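Local coordinates for protein CT021 (Chlamydia trachomatis serovar L2, PDB 6UXD) that is of unknown function but has a region related to the lipoprotein-handling proteins LolA and LolB, at residues Lys30-Ile35 with Ser64-Ala69. Sequence-based numbering, arbitrary orientation.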
loop_
_atom_site.group_PDB
_atom_site.type_symbol
_atom_site.label_atom_id
_atom_site.label_comp_id
_atom_site.label_asym_id
_atom_site.label_seq_id
_atom_site.Cartn_x
_atom_site.Cartn_y
_atom_site.Cartn_z
ATOM N N LYS A 30 -2.316 -8.344 6.761
ATOM C CA LYS A 30 -1.555 -8.343 5.516
ATOM C C LYS A 30 -2.411 -7.741 4.415
ATOM O O LYS A 30 -3.556 -8.159 4.232
ATOM C CB LYS A 30 -1.134 -9.763 5.109
ATOM C CG LYS A 30 -0.330 -10.503 6.160
ATOM C CD LYS A 30 1.143 -10.183 6.103
ATOM C CE LYS A 30 1.882 -10.953 7.204
ATOM N NZ LYS A 30 1.659 -10.325 8.554
ATOM N N PHE A 31 -1.847 -6.789 3.669
ATOM C CA PHE A 31 -2.549 -6.095 2.595
ATOM C C PHE A 31 -1.782 -6.244 1.285
ATOM O O PHE A 31 -0.593 -5.916 1.214
ATOM C CB PHE A 31 -2.723 -4.621 2.960
ATOM C CG PHE A 31 -3.366 -4.417 4.299
ATOM C CD1 PHE A 31 -2.608 -4.075 5.403
ATOM C CD2 PHE A 31 -4.730 -4.616 4.464
ATOM C CE1 PHE A 31 -3.200 -3.911 6.652
ATOM C CE2 PHE A 31 -5.327 -4.448 5.704
ATOM C CZ PHE A 31 -4.558 -4.098 6.798
ATOM N N PHE A 32 -2.459 -6.720 0.243
ATOM C CA PHE A 32 -1.855 -6.916 -1.071
ATOM C C PHE A 32 -2.325 -5.801 -1.997
ATOM O O PHE A 32 -3.513 -5.721 -2.316
ATOM C CB PHE A 32 -2.246 -8.289 -1.611
ATOM C CG PHE A 32 -1.484 -8.720 -2.843
ATOM C CD1 PHE A 32 -1.812 -8.226 -4.090
ATOM C CD2 PHE A 32 -0.473 -9.664 -2.752
ATOM C CE1 PHE A 32 -1.124 -8.631 -5.216
ATOM C CE2 PHE A 32 0.214 -10.075 -3.877
ATOM C CZ PHE A 32 -0.109 -9.565 -5.106
ATOM N N PHE A 33 -1.391 -4.944 -2.425
ATOM C CA PHE A 33 -1.669 -3.822 -3.307
ATOM C C PHE A 33 -1.215 -4.157 -4.721
ATOM O O PHE A 33 -0.090 -4.618 -4.917
ATOM C CB PHE A 33 -0.946 -2.552 -2.859
ATOM C CG PHE A 33 -1.425 -2.002 -1.544
ATOM C CD1 PHE A 33 -1.064 -2.609 -0.350
ATOM C CD2 PHE A 33 -2.209 -0.863 -1.506
ATOM C CE1 PHE A 33 -1.498 -2.097 0.862
ATOM C CE2 PHE A 33 -2.648 -0.351 -0.309
ATOM C CZ PHE A 33 -2.286 -0.966 0.881
ATOM N N LEU A 34 -2.071 -3.885 -5.704
ATOM C CA LEU A 34 -1.785 -4.206 -7.098
ATOM C C LEU A 34 -2.206 -3.049 -7.989
ATOM O O LEU A 34 -3.337 -2.573 -7.888
ATOM C CB LEU A 34 -2.515 -5.477 -7.532
ATOM C CG LEU A 34 -2.508 -5.790 -9.035
ATOM C CD1 LEU A 34 -1.086 -5.959 -9.551
ATOM C CD2 LEU A 34 -3.331 -7.043 -9.345
ATOM N N ILE A 35 -1.297 -2.598 -8.852
ATOM C CA ILE A 35 -1.605 -1.585 -9.850
ATOM C C ILE A 35 -2.168 -2.308 -11.067
ATOM O O ILE A 35 -1.473 -3.123 -11.681
ATOM C CB ILE A 35 -0.352 -0.782 -10.240
ATOM C CG1 ILE A 35 0.326 -0.139 -9.027
ATOM C CG2 ILE A 35 -0.709 0.198 -11.345
ATOM C CD1 ILE A 35 -0.526 0.846 -8.248
ATOM N N SER A 64 7.104 -20.350 -2.821
ATOM C CA SER A 64 7.239 -19.510 -4.008
ATOM C C SER A 64 7.261 -18.029 -3.631
ATOM O O SER A 64 8.329 -17.468 -3.387
ATOM C CB SER A 64 6.126 -19.800 -5.027
ATOM O OG SER A 64 4.829 -19.551 -4.514
ATOM N N SER A 65 6.102 -17.387 -3.586
ATOM C CA SER A 65 6.025 -15.971 -3.244
ATOM C C SER A 65 4.566 -15.625 -3.020
ATOM O O SER A 65 3.674 -16.400 -3.372
ATOM C CB SER A 65 6.634 -15.083 -4.336
ATOM O OG SER A 65 5.943 -15.190 -5.578
ATOM N N TRP A 66 4.342 -14.474 -2.379
ATOM C CA TRP A 66 2.997 -13.921 -2.281
ATOM C C TRP A 66 2.357 -13.805 -3.653
ATOM O O TRP A 66 1.219 -14.238 -3.855
ATOM C CB TRP A 66 3.020 -12.545 -1.611
ATOM C CG TRP A 66 2.990 -12.645 -0.123
ATOM C CD1 TRP A 66 4.062 -12.773 0.718
ATOM C CD2 TRP A 66 1.828 -12.633 0.704
ATOM N NE1 TRP A 66 3.633 -12.838 2.019
ATOM C CE2 TRP A 66 2.264 -12.750 2.038
ATOM C CE3 TRP A 66 0.457 -12.519 0.445
ATOM C CZ2 TRP A 66 1.374 -12.766 3.113
ATOM C CZ3 TRP A 66 -0.425 -12.532 1.512
ATOM C CH2 TRP A 66 0.037 -12.656 2.830
ATOM N N LYS A 67 3.069 -13.203 -4.604
ATOM C CA LYS A 67 2.508 -13.038 -5.936
ATOM C C LYS A 67 2.051 -14.375 -6.505
ATOM O O LYS A 67 0.905 -14.511 -6.947
ATOM C CB LYS A 67 3.522 -12.390 -6.883
ATOM C CG LYS A 67 3.120 -12.513 -8.353
ATOM C CD LYS A 67 3.855 -11.538 -9.239
ATOM C CE LYS A 67 5.342 -11.792 -9.264
ATOM N NZ LYS A 67 5.657 -13.118 -9.832
ATOM N N ASN A 68 2.932 -15.382 -6.477
ATOM C CA ASN A 68 2.643 -16.644 -7.154
ATOM C C ASN A 68 1.718 -17.562 -6.359
ATOM O O ASN A 68 1.025 -18.398 -6.953
ATOM C CB ASN A 68 3.943 -17.384 -7.475
ATOM C CG ASN A 68 4.815 -16.630 -8.457
ATOM O OD1 ASN A 68 4.398 -15.636 -9.048
ATOM N ND2 ASN A 68 6.039 -17.102 -8.637
ATOM N N ALA A 69 1.682 -17.450 -5.041
ATOM C CA ALA A 69 0.739 -18.250 -4.271
ATOM C C ALA A 69 -0.614 -17.572 -4.076
ATOM O O ALA A 69 -1.518 -18.195 -3.512
ATOM C CB ALA A 69 1.329 -18.588 -2.904
#
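K30 sets CB, CG and CD obliquely against the CH2-CZ2 corner of the W66 indole, the two side chains crossing at about a right angle. This is the closer part of the contact: CB of K30 comes to 3.9 Å from CH2 of W66, and CD of K30 to 4.0 Å from CZ2 of W66. CG of K30 sits beside the backbone N (chi1 -57°); the bend at chi2, -85°, carries CD to CZ2 before the chain's end turns away and NZ bonds S25 OG. F32, buried, also points at the start of helix 66-69 but stands further off: its CE2 lies 4.4 Å from CB of W66, while CA of K67 meets the F32 ring at its edge.

This is a helix-on-sheet contact, a short helical turn set against antiparallel strand 29-38 and joined to it by van der Waals contact of F32, W66 and the methylenes of K30, with no hydrogen bond between the two segments. W66 also touches V23 of strand 21-26 and I201 of strand 196-204. The helix start is capped by S65, whose OG accepts from N of N68 at 3.1 Å, and E202 takes the N-H groups of W66 and K67. K67 barely touches the strand, its NZ turning to OD1 of exposed N68, 2.9 Å away.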